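PDB 4EGV: acetyl-CoA acetyltransferase, which probably acts as an acyltransferase, being a monomeric thiolase-like protein that carries an additional C-terminal domain beside its thiolase fold. Local coordinates for residues A[194-198]-A[408-412]; A[314-320]-A[348-353]; A[201-205]-A[499-503]; A[454-460]-A[472-478]. Numbering follows the deposited sequence.

Contact 1: A[194-198]-A[408-412]; sequences QYGLL and NGGIA
Residues 194-198 form a continuous helical turn within helix 191-206, whereas 408-412 leaves the end of strand 402-409 as a tight, glycine-rich turn. The peptide bond before Gly-409 is cis. Gly-409 (phi/psi 130/35°) and Gly-410 (64/-124°) both have positive phi, and Ala-412 takes left-handed helical angles (45/32°). The backbones come nearest at Tyr-195 and Ile-411, with 6.7 Å between their CA atoms. Tyr-195 (chi1 m, -90°) leaves the helix sideways, and its phenol tip drops into the mouth of the turn. There Ala-412 N donates a nearly straight hydrogen bond to Tyr-195 OH at 3.1 Å, and Asn-408 ND2 (chi1 t) gives the same oxygen a weak one at 2.6 Å, near the plane of the ring. One hydroxyl thus ties the start of the turn to its end. Flanking it, Gln-194 NE2 lies 3.5 Å from Ile-411 CG1, and Leu-198 CD2 packs 4.0 Å from Ala-412 CB and 4.1 Å from Ile-411 CG2. The Tyr-195 ring also stacks with Phe-346. The turn links the adjacent antiparallel strands 402-409 and 414-421, the last two of the core sheet along the chain, where thiolases generally carry a glycine-rich loop in their C-terminal half.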
loop_
_atom_site.group_PDB
_atom_site.type_symbol
_atom_site.label_atom_id
_atom_site.label_comp_id
_atom_site.label_asym_id
_atom_site.label_seq_id
_atom_site.Cartn_x
_atom_site.Cartn_y
_atom_site.Cartn_z
ATOM N N GLN A 194 7.145 -11.760 5.490
ATOM C CA GLN A 194 6.397 -12.213 4.321
ATOM C C GLN A 194 6.761 -11.471 3.067
ATOM O O GLN A 194 6.765 -12.058 2.002
ATOM C CB GLN A 194 4.909 -12.077 4.568
ATOM C CG GLN A 194 4.227 -13.405 4.658
ATOM C CD GLN A 194 2.956 -13.367 5.463
ATOM O OE1 GLN A 194 2.930 -12.866 6.597
ATOM N NE2 GLN A 194 1.878 -13.901 4.880
ATOM N N TYR A 195 7.058 -10.181 3.208
ATOM C CA TYR A 195 7.582 -9.380 2.138
ATOM C C TYR A 195 8.984 -9.766 1.739
ATOM O O TYR A 195 9.369 -9.544 0.599
ATOM C CB TYR A 195 7.523 -7.895 2.482
ATOM C CG TYR A 195 6.219 -7.256 2.050
ATOM C CD1 TYR A 195 5.958 -6.967 0.702
ATOM C CD2 TYR A 195 5.223 -6.985 2.985
ATOM C CE1 TYR A 195 4.751 -6.398 0.323
ATOM C CE2 TYR A 195 4.013 -6.412 2.615
ATOM C CZ TYR A 195 3.787 -6.119 1.296
ATOM O OH TYR A 195 2.595 -5.582 0.950
ATOM N N GLY A 196 9.732 -10.332 2.683
ATOM C CA GLY A 196 11.047 -10.845 2.428
ATOM C C GLY A 196 11.008 -11.949 1.413
ATOM O O GLY A 196 11.870 -12.006 0.528
ATOM N N LEU A 197 10.023 -12.830 1.547
ATOM C CA LEU A 197 9.856 -13.957 0.634
ATOM C C LEU A 197 9.545 -13.508 -0.810
ATOM O O LEU A 197 10.013 -14.087 -1.786
ATOM C CB LEU A 197 8.759 -14.892 1.141
ATOM C CG LEU A 197 9.108 -15.767 2.343
ATOM C CD1 LEU A 197 7.929 -16.184 3.166
ATOM C CD2 LEU A 197 9.968 -16.924 1.962
ATOM N N LEU A 198 8.729 -12.474 -0.941
ATOM C CA LEU A 198 8.319 -11.939 -2.224
ATOM C C LEU A 198 9.441 -11.254 -2.912
ATOM O O LEU A 198 9.605 -11.349 -4.075
ATOM C CB LEU A 198 7.191 -10.915 -2.046
ATOM C CG LEU A 198 5.714 -11.298 -2.126
ATOM C CD1 LEU A 198 5.407 -12.504 -1.383
ATOM C CD2 LEU A 198 4.853 -10.207 -1.705
ATOM N N ASN A 408 -1.642 -0.289 -1.340
ATOM C CA ASN A 408 -1.413 -1.688 -0.963
ATOM C C ASN A 408 -1.737 -1.983 0.521
ATOM O O ASN A 408 -1.478 -1.163 1.305
ATOM C CB ASN A 408 0.068 -1.914 -1.194
ATOM C CG ASN A 408 0.450 -3.334 -1.215
ATOM O OD1 ASN A 408 0.227 -3.994 -2.166
ATOM N ND2 ASN A 408 1.071 -3.799 -0.180
ATOM N N GLY A 409 -2.307 -3.098 0.963
ATOM C CA GLY A 409 -2.667 -4.250 0.206
ATOM C C GLY A 409 -2.188 -5.539 0.799
ATOM O O GLY A 409 -1.852 -6.396 0.072
ATOM N N GLY A 410 -2.152 -5.682 2.102
ATOM C CA GLY A 410 -1.833 -6.953 2.748
ATOM C C GLY A 410 -0.463 -7.508 2.530
ATOM O O GLY A 410 0.473 -6.860 2.772
ATOM N N ILE A 411 -0.356 -8.713 2.035
ATOM C CA ILE A 411 0.915 -9.218 1.539
ATOM C C ILE A 411 0.984 -9.090 0.033
ATOM O O ILE A 411 0.938 -10.077 -0.624
ATOM C CB ILE A 411 1.118 -10.714 1.901
ATOM C CG1 ILE A 411 0.884 -10.949 3.384
ATOM C CG2 ILE A 411 2.492 -11.177 1.561
ATOM C CD1 ILE A 411 1.737 -10.096 4.314
ATOM N N ALA A 412 1.098 -7.879 -0.498
ATOM C CA ALA A 412 0.705 -7.569 -1.894
ATOM C C ALA A 412 -0.651 -8.168 -2.282
ATOM O O ALA A 412 -0.829 -8.525 -3.431
ATOM C CB ALA A 412 1.778 -7.988 -2.888
#

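Contact 2: A[314-320]-A[348-353]; sequences GASPASV and FPVFNI
Asn-352, with chi1 t (174°) and chi2 69°, presents its amide edge to the backbone of Ser-316: Ser-316 N donates to Asn-352 OD1 at 2.9 Å, and Asn-352 ND2 donates to Ser-316 O at 3.2 Å. This two-point clasp suits the extended conformation of Ala-315 and Ser-316, just ahead of helix 317-330. Ser-316 (chi1 t) turns its own OG to Glu-304. Phe-348, four residues before Asn-352 on helix 348-357, is also t; its ring edge meets the chain at Gly-314 O, 3.0 Å from Phe-348 CE1, and at Ala-315 CA, 4.0 Å from Phe-348 CZ. Farther along, Ile-353 (m, m) extends CD1 to 3.8 Å from Ser-319 CB, while Val-320 CG2 (chi1 t) sits 3.8 Å from Asn-352 O. The CA atoms lie 6.2 Å apart at Ala-315 and Asn-352, and 5.7 Å at Val-320 and Ile-353. In the C-terminal thiolase half, this buried packing sets the entry and first turn of helix 317-330 against the start of helix 348-357, the helices before and after strand 337-342.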
loop_
_atom_site.group_PDB
_atom_site.type_symbol
_atom_site.label_atom_id
_atom_site.label_comp_id
_atom_site.label_asym_id
_atom_site.label_seq_id
_atom_site.Cartn_x
_atom_site.Cartn_y
_atom_site.Cartn_z
ATOM N N GLY A 314 7.161 -13.862 -6.865
ATOM C CA GLY A 314 7.900 -12.626 -7.094
ATOM C C GLY A 314 7.196 -11.520 -7.869
ATOM O O GLY A 314 7.785 -10.474 -8.136
ATOM N N ALA A 315 5.940 -11.743 -8.242
ATOM C CA ALA A 315 5.157 -10.743 -8.955
ATOM C C ALA A 315 3.735 -10.708 -8.454
ATOM O O ALA A 315 3.264 -11.610 -7.787
ATOM C CB ALA A 315 5.191 -10.973 -10.475
ATOM N N SER A 316 3.058 -9.620 -8.770
ATOM C CA SER A 316 1.654 -9.459 -8.447
ATOM C C SER A 316 0.969 -8.848 -9.671
ATOM O O SER A 316 0.948 -7.643 -9.818
ATOM C CB SER A 316 1.496 -8.596 -7.185
ATOM O OG SER A 316 0.135 -8.394 -6.861
ATOM N N PRO A 317 0.440 -9.694 -10.564
ATOM C CA PRO A 317 -0.219 -9.223 -11.784
ATOM C C PRO A 317 -1.512 -8.451 -11.528
ATOM O O PRO A 317 -1.848 -7.603 -12.307
ATOM C CB PRO A 317 -0.505 -10.511 -12.564
ATOM C CG PRO A 317 0.341 -11.537 -11.940
ATOM C CD PRO A 317 0.553 -11.159 -10.528
ATOM N N ALA A 318 -2.218 -8.748 -10.445
ATOM C CA ALA A 318 -3.413 -7.994 -10.032
ATOM C C ALA A 318 -3.143 -6.517 -9.743
ATOM O O ALA A 318 -3.980 -5.676 -9.970
ATOM C CB ALA A 318 -4.101 -8.654 -8.848
ATOM N N SER A 319 -1.965 -6.184 -9.266
ATOM C CA SER A 319 -1.679 -4.794 -8.990
ATOM C C SER A 319 -1.493 -4.024 -10.271
ATOM O O SER A 319 -1.883 -2.900 -10.389
ATOM C CB SER A 319 -0.461 -4.681 -8.075
ATOM O OG SER A 319 -0.612 -5.555 -6.972
ATOM N N VAL A 320 -0.873 -4.651 -11.233
ATOM C CA VAL A 320 -0.576 -4.042 -12.498
ATOM C C VAL A 320 -1.866 -3.865 -13.283
ATOM O O VAL A 320 -2.093 -2.829 -13.879
ATOM C CB VAL A 320 0.397 -4.940 -13.289
ATOM C CG1 VAL A 320 0.728 -4.346 -14.660
ATOM C CG2 VAL A 320 1.650 -5.227 -12.465
ATOM N N PHE A 348 9.267 -4.106 -2.729
ATOM C CA PHE A 348 8.559 -4.975 -3.616
ATOM C C PHE A 348 7.322 -4.385 -4.329
ATOM O O PHE A 348 7.224 -4.480 -5.548
ATOM C CB PHE A 348 8.238 -6.309 -2.937
ATOM C CG PHE A 348 7.429 -7.203 -3.791
ATOM C CD1 PHE A 348 8.043 -8.043 -4.761
ATOM C CD2 PHE A 348 6.024 -7.156 -3.726
ATOM C CE1 PHE A 348 7.263 -8.864 -5.636
ATOM C CE2 PHE A 348 5.209 -7.978 -4.596
ATOM C CZ PHE A 348 5.838 -8.836 -5.554
ATOM N N PRO A 349 6.358 -3.802 -3.590
ATOM C CA PRO A 349 5.130 -3.379 -4.264
ATOM C C PRO A 349 5.330 -2.179 -5.170
ATOM O O PRO A 349 4.452 -1.882 -5.988
ATOM C CB PRO A 349 4.173 -3.047 -3.104
ATOM C CG PRO A 349 5.003 -2.852 -1.982
ATOM C CD PRO A 349 6.256 -3.623 -2.136
ATOM N N VAL A 350 6.467 -1.501 -5.010
ATOM C CA VAL A 350 6.861 -0.422 -5.898
ATOM C C VAL A 350 7.520 -1.001 -7.115
ATOM O O VAL A 350 7.084 -0.743 -8.211
ATOM C CB VAL A 350 7.794 0.614 -5.244
ATOM C CG1 VAL A 350 8.151 1.686 -6.243
ATOM C CG2 VAL A 350 7.146 1.241 -4.038
ATOM N N PHE A 351 8.553 -1.804 -6.910
ATOM C CA PHE A 351 9.196 -2.564 -7.983
ATOM C C PHE A 351 8.181 -3.201 -8.912
ATOM O O PHE A 351 8.289 -3.112 -10.114
ATOM C CB PHE A 351 10.062 -3.681 -7.402
ATOM C CG PHE A 351 11.433 -3.248 -7.006
ATOM C CD1 PHE A 351 12.131 -2.304 -7.755
ATOM C CD2 PHE A 351 12.055 -3.812 -5.904
ATOM C CE1 PHE A 351 13.406 -1.913 -7.394
ATOM C CE2 PHE A 351 13.323 -3.435 -5.544
ATOM C CZ PHE A 351 14.000 -2.485 -6.296
ATOM N N ASN A 352 7.183 -3.829 -8.306
ATOM C CA ASN A 352 6.234 -4.641 -8.988
ATOM C C ASN A 352 5.385 -3.872 -9.957
ATOM O O ASN A 352 5.052 -4.387 -11.001
ATOM C CB ASN A 352 5.381 -5.352 -7.959
ATOM C CG ASN A 352 4.252 -6.134 -8.585
ATOM O OD1 ASN A 352 4.464 -7.156 -9.263
ATOM N ND2 ASN A 352 3.027 -5.648 -8.362
ATOM N N ILE A 353 5.022 -2.641 -9.613
ATOM C CA ILE A 353 4.275 -1.796 -10.544
ATOM C C ILE A 353 5.162 -1.466 -11.729
ATOM O O ILE A 353 4.772 -1.629 -12.882
ATOM C CB ILE A 353 3.754 -0.518 -9.903
ATOM C CG1 ILE A 353 2.645 -0.848 -8.924
ATOM C CG2 ILE A 353 3.253 0.441 -10.965
ATOM C CD1 ILE A 353 1.618 -1.816 -9.442
#

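Contact 3: A[201-205]-A[499-503]; sequences ARRAR and GDPIG
Helix 191-206 runs through 201-205 with regular helical angles, Arg-205 N bonding to Ala-201 O at 3.3 Å, while 499-503 is an irregular loop leaving helix 490-498. Ala-201 opens the helical segment pointing away from the loop, and Arg-202 projects elsewhere, to Asp-355. Arg-203 aims toward the loop: chi1 and chi2 are t and chi3 turns to p (68°), bringing the guanidinium edge-on to Asp-500 (chi1 t). The salt bridge runs from Arg-203 NH1 to Asp-500 OD2 at 3.2 Å; Arg-203 NH2 is held more firmly by the hydroxyl of Tyr-460. Ala-204 comes next, its CA 6.7 Å from that of Ile-502, the closest backbone approach, and its CB 3.9 Å from Ile-502 CG2. Arg-205 turns off toward Asp-312 and Asp-355, both long, weak ion pairs. Past Ile-502 the loop turns at Gly-503 (93/0°), whose angles would jam a CB against the preceding carbonyl. One salt bridge beside a small apolar patch of Ala-204 and Ile-502 couples helix 191-206 to the additional C-terminal domain, a modest interface of mixed chemistry.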
loop_
_atom_site.group_PDB
_atom_site.type_symbol
_atom_site.label_atom_id
_atom_site.label_comp_id
_atom_site.label_asym_id
_atom_site.label_seq_id
_atom_site.Cartn_x
_atom_site.Cartn_y
_atom_site.Cartn_z
ATOM N N ALA A 201 11.887 -13.843 -4.065
ATOM C CA ALA A 201 11.288 -14.460 -5.258
ATOM C C ALA A 201 11.455 -13.621 -6.553
ATOM O O ALA A 201 11.581 -14.180 -7.645
ATOM C CB ALA A 201 9.846 -14.827 -5.008
ATOM N N ARG A 202 11.459 -12.296 -6.417
ATOM C CA ARG A 202 11.652 -11.390 -7.537
ATOM C C ARG A 202 13.125 -11.361 -7.913
ATOM O O ARG A 202 13.493 -11.217 -9.079
ATOM C CB ARG A 202 11.170 -9.988 -7.175
ATOM C CG ARG A 202 11.263 -8.980 -8.277
ATOM C CD ARG A 202 10.846 -7.612 -7.855
ATOM N NE ARG A 202 11.149 -6.655 -8.905
ATOM C CZ ARG A 202 12.291 -5.974 -9.007
ATOM N NH1 ARG A 202 13.227 -6.126 -8.089
ATOM N NH2 ARG A 202 12.493 -5.133 -10.029
ATOM N N ARG A 203 13.973 -11.506 -6.910
ATOM C CA ARG A 203 15.398 -11.604 -7.159
ATOM C C ARG A 203 15.760 -12.848 -7.971
ATOM O O ARG A 203 16.636 -12.789 -8.837
ATOM C CB ARG A 203 16.192 -11.563 -5.862
ATOM C CG ARG A 203 17.672 -11.522 -6.117
ATOM C CD ARG A 203 18.512 -11.454 -4.898
ATOM N NE ARG A 203 18.457 -12.672 -4.101
ATOM C CZ ARG A 203 19.167 -13.766 -4.324
ATOM N NH1 ARG A 203 19.983 -13.807 -5.332
ATOM N NH2 ARG A 203 19.063 -14.814 -3.531
ATOM N N ALA A 204 15.084 -13.959 -7.674
ATOM C CA ALA A 204 15.187 -15.200 -8.450
ATOM C C ALA A 204 14.848 -15.002 -9.916
ATOM O O ALA A 204 15.694 -15.210 -10.764
ATOM C CB ALA A 204 14.303 -16.268 -7.850
ATOM N N ARG A 205 13.618 -14.576 -10.206
ATOM C CA ARG A 205 13.186 -14.327 -11.580
ATOM C C ARG A 205 14.110 -13.398 -12.379
ATOM O O ARG A 205 14.368 -13.668 -13.531
ATOM C CB ARG A 205 11.737 -13.845 -11.653
ATOM C CG ARG A 205 11.185 -13.892 -13.075
ATOM C CD ARG A 205 9.912 -13.113 -13.253
ATOM N NE ARG A 205 10.077 -11.663 -13.124
ATOM C CZ ARG A 205 9.673 -10.958 -12.073
ATOM N NH1 ARG A 205 9.105 -11.568 -11.038
ATOM N NH2 ARG A 205 9.852 -9.648 -12.045
ATOM N N GLY A 499 25.131 -16.727 1.196
ATOM C CA GLY A 499 25.246 -17.142 -0.186
ATOM C C GLY A 499 24.063 -16.872 -1.097
ATOM O O GLY A 499 23.434 -15.866 -0.996
ATOM N N ASP A 500 23.777 -17.789 -1.996
ATOM C CA ASP A 500 22.667 -17.682 -2.925
ATOM C C ASP A 500 21.999 -19.044 -3.030
ATOM O O ASP A 500 22.539 -19.956 -3.620
ATOM C CB ASP A 500 23.188 -17.216 -4.280
ATOM C CG ASP A 500 22.125 -16.662 -5.155
ATOM O OD1 ASP A 500 20.993 -17.094 -5.048
ATOM O OD2 ASP A 500 22.432 -15.821 -5.992
ATOM N N PRO A 501 20.837 -19.173 -2.401
ATOM C CA PRO A 501 20.208 -20.482 -2.203
ATOM C C PRO A 501 19.235 -20.904 -3.296
ATOM O O PRO A 501 19.022 -22.105 -3.466
ATOM C CB PRO A 501 19.459 -20.307 -0.879
ATOM C CG PRO A 501 19.156 -18.853 -0.816
ATOM C CD PRO A 501 20.324 -18.164 -1.459
ATOM N N ILE A 502 18.643 -19.957 -4.018
ATOM C CA ILE A 502 17.643 -20.327 -4.968
ATOM C C ILE A 502 17.941 -21.613 -5.687
ATOM O O ILE A 502 18.916 -21.712 -6.398
ATOM C CB ILE A 502 17.606 -19.285 -6.010
ATOM C CG1 ILE A 502 17.630 -17.934 -5.346
ATOM C CG2 ILE A 502 16.387 -19.461 -6.821
ATOM C CD1 ILE A 502 18.850 -17.734 -4.542
ATOM N N GLY A 503 17.097 -22.611 -5.558
ATOM C CA GLY A 503 17.319 -23.790 -6.368
ATOM C C GLY A 503 18.136 -24.883 -5.732
ATOM O O GLY A 503 18.373 -25.906 -6.334
#

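Contact 4: A[454-460]-A[472-478]; sequences TGTIETY and IIIGRLD
Glu-458, fully extended at chi1 and chi2 (both t), reaches with its carboxylate to the guanidinium edge of Arg-476 and takes a salt bridge from it, Arg-476 NE to Glu-458 OE1, at 3.1 Å; the same carboxylate is also paired with Arg-482. Beneath them, strands 453-463 and 470-476 run antiparallel, the axes of the short segments here approaching to 4.4 Å and their directions 130° apart, a strong twist. Thr-456 and Arg-476 are a hydrogen-bonded pair (Thr-456 N to Arg-476 O 2.9 Å; Arg-476 N to Thr-456 O 2.8 Å), followed by the non-hydrogen-bonded pair Ile-457 and Gly-475. The register then slips by one. Ile-474 O accepts from both Glu-458 N (2.9 Å) and Thr-459 N (3.2 Å), Glu-458 having near-helical angles (-96/-42°), and Ile-474 N returns a bond to Thr-459 O at 2.9 Å. Tyr-460 pairs with Ile-473 beyond. On one face Thr-459 CG2 sits 3.6 Å from Ile-474 CD1; on the other Ile-457 CG1 meets Ile-473 CG2 at 3.9 Å, Ile-473 also touching Leu-492 and Leu-496 of helix 490-498. This is a classic beta bulge in the first hairpin of the five-stranded antiparallel sheet of the additional C-terminal domain, consistent with an OB-like fold.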
loop_
_atom_site.group_PDB
_atom_site.type_symbol
_atom_site.label_atom_id
_atom_site.label_comp_id
_atom_site.label_asym_id
_atom_site.label_seq_id
_atom_site.Cartn_x
_atom_site.Cartn_y
_atom_site.Cartn_z
ATOM N N THR A 454 12.439 -34.761 -0.908
ATOM C CA THR A 454 13.479 -33.897 -1.418
ATOM C C THR A 454 12.861 -32.795 -2.293
ATOM O O THR A 454 11.981 -33.050 -3.129
ATOM C CB THR A 454 14.595 -34.710 -2.162
ATOM O OG1 THR A 454 15.661 -33.825 -2.529
ATOM C CG2 THR A 454 14.063 -35.434 -3.420
ATOM N N GLY A 455 13.328 -31.570 -2.084
ATOM C CA GLY A 455 12.747 -30.421 -2.730
ATOM C C GLY A 455 13.760 -29.384 -3.106
ATOM O O GLY A 455 14.921 -29.481 -2.758
ATOM N N THR A 456 13.284 -28.386 -3.837
ATOM C CA THR A 456 14.077 -27.237 -4.300
ATOM C C THR A 456 13.594 -25.953 -3.598
ATOM O O THR A 456 12.394 -25.750 -3.396
ATOM C CB THR A 456 13.992 -27.092 -5.880
ATOM O OG1 THR A 456 14.395 -28.318 -6.506
ATOM C CG2 THR A 456 14.866 -25.923 -6.435
ATOM N N ILE A 457 14.546 -25.106 -3.210
ATOM C CA ILE A 457 14.247 -23.789 -2.655
ATOM C C ILE A 457 13.704 -22.855 -3.761
ATOM O O ILE A 457 14.369 -22.632 -4.769
ATOM C CB ILE A 457 15.482 -23.195 -1.983
ATOM C CG1 ILE A 457 15.836 -24.016 -0.751
ATOM C CG2 ILE A 457 15.227 -21.775 -1.598
ATOM C CD1 ILE A 457 17.092 -23.599 -0.068
ATOM N N GLU A 458 12.484 -22.339 -3.594
ATOM C CA GLU A 458 11.969 -21.364 -4.552
ATOM C C GLU A 458 12.220 -19.947 -4.048
ATOM O O GLU A 458 12.615 -19.066 -4.811
ATOM C CB GLU A 458 10.487 -21.599 -4.881
ATOM C CG GLU A 458 10.051 -20.874 -6.148
ATOM C CD GLU A 458 8.573 -20.985 -6.440
ATOM O OE1 GLU A 458 7.885 -21.746 -5.741
ATOM O OE2 GLU A 458 8.093 -20.297 -7.354
ATOM N N THR A 459 11.998 -19.765 -2.752
ATOM C CA THR A 459 12.281 -18.515 -2.060
ATOM C C THR A 459 12.484 -18.765 -0.554
ATOM O O THR A 459 12.235 -19.847 -0.040
ATOM C CB THR A 459 11.211 -17.449 -2.363
ATOM O OG1 THR A 459 11.599 -16.190 -1.809
ATOM C CG2 THR A 459 9.870 -17.869 -1.835
ATOM N N TYR A 460 12.969 -17.746 0.131
ATOM C CA TYR A 460 13.478 -17.871 1.477
ATOM C C TYR A 460 13.485 -16.501 2.153
ATOM O O TYR A 460 13.443 -15.443 1.511
ATOM C CB TYR A 460 14.917 -18.435 1.448
ATOM C CG TYR A 460 15.933 -17.483 0.834
ATOM C CD1 TYR A 460 16.736 -16.665 1.635
ATOM C CD2 TYR A 460 16.078 -17.391 -0.552
ATOM C CE1 TYR A 460 17.651 -15.783 1.082
ATOM C CE2 TYR A 460 17.001 -16.506 -1.126
ATOM C CZ TYR A 460 17.793 -15.702 -0.294
ATOM O OH TYR A 460 18.698 -14.823 -0.850
ATOM N N ILE A 472 13.118 -19.277 6.821
ATOM C CA ILE A 472 11.823 -19.713 6.342
ATOM C C ILE A 472 11.980 -19.953 4.862
ATOM O O ILE A 472 12.545 -19.129 4.134
ATOM C CB ILE A 472 10.752 -18.642 6.526
ATOM C CG1 ILE A 472 10.848 -17.966 7.916
ATOM C CG2 ILE A 472 9.394 -19.196 6.161
ATOM C CD1 ILE A 472 10.065 -18.571 9.031
ATOM N N ILE A 473 11.487 -21.095 4.419
ATOM C CA ILE A 473 11.650 -21.497 3.045
ATOM C C ILE A 473 10.290 -21.815 2.421
ATOM O O ILE A 473 9.442 -22.437 3.051
ATOM C CB ILE A 473 12.622 -22.709 2.958
ATOM C CG1 ILE A 473 13.964 -22.352 3.584
ATOM C CG2 ILE A 473 12.794 -23.211 1.499
ATOM C CD1 ILE A 473 15.059 -23.350 3.327
ATOM N N ILE A 474 10.079 -21.359 1.190
ATOM C CA ILE A 474 9.071 -21.953 0.323
ATOM C C ILE A 474 9.809 -22.810 -0.683
ATOM O O ILE A 474 10.705 -22.339 -1.366
ATOM C CB ILE A 474 8.232 -20.903 -0.406
ATOM C CG1 ILE A 474 7.344 -20.124 0.565
ATOM C CG2 ILE A 474 7.370 -21.552 -1.482
ATOM C CD1 ILE A 474 6.932 -18.790 0.065
ATOM N N GLY A 475 9.383 -24.043 -0.790
ATOM C CA GLY A 475 9.998 -24.990 -1.683
ATOM C C GLY A 475 9.102 -25.632 -2.696
ATOM O O GLY A 475 7.935 -25.423 -2.728
ATOM N N ARG A 476 9.696 -26.421 -3.545
ATOM C CA ARG A 476 8.991 -27.081 -4.595
ATOM C C ARG A 476 9.341 -28.505 -4.396
ATOM O O ARG A 476 10.423 -28.797 -3.985
ATOM C CB ARG A 476 9.629 -26.698 -5.903
ATOM C CG ARG A 476 8.918 -25.757 -6.775
ATOM C CD ARG A 476 7.468 -25.628 -6.545
ATOM N NE ARG A 476 7.086 -24.390 -7.173
ATOM C CZ ARG A 476 6.253 -24.286 -8.181
ATOM N NH1 ARG A 476 5.644 -25.345 -8.646
ATOM N NH2 ARG A 476 6.028 -23.125 -8.709
ATOM N N LEU A 477 8.478 -29.427 -4.749
ATOM C CA LEU A 477 8.934 -30.802 -4.848
ATOM C C LEU A 477 9.207 -31.269 -6.280
ATOM O O LEU A 477 9.295 -30.483 -7.202
ATOM C CB LEU A 477 7.951 -31.728 -4.192
ATOM C CG LEU A 477 7.879 -31.545 -2.711
ATOM C CD1 LEU A 477 6.643 -32.165 -2.265
ATOM C CD2 LEU A 477 9.032 -32.203 -2.095
ATOM N N ASP A 478 9.329 -32.575 -6.445
ATOM C CA ASP A 478 9.416 -33.174 -7.748
ATOM C C ASP A 478 8.034 -33.096 -8.380
ATOM O O ASP A 478 7.877 -32.681 -9.495
ATOM C CB ASP A 478 9.864 -34.612 -7.604
ATOM C CG ASP A 478 11.274 -34.739 -7.082
ATOM O OD1 ASP A 478 12.098 -33.885 -7.390
ATOM O OD2 ASP A 478 11.567 -35.714 -6.377
#

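Helix 191-206 threads the set together: contacts 1 and 3 use successive parts of it, their centres about 17 Å apart, and their segments alternate along the chain, so the two contacts cross. Contact 2 falls within the span of both and packs against contact 1, about 10 Å away between centres, where Phe-348 touches Leu-198 and Ala-412. These two belong to the thiolase core. Contact 4 comes later, inside the span of contact 3 and about 11 Å from it, centre to centre; Arg-203 bonds to Tyr-460, and Gly-503 to Ile-457. Leu-197 O also meets Thr-459 OG1, joining contacts 1 and 4. The helix therefore bridges the core and the additional C-terminal domain within a single chain.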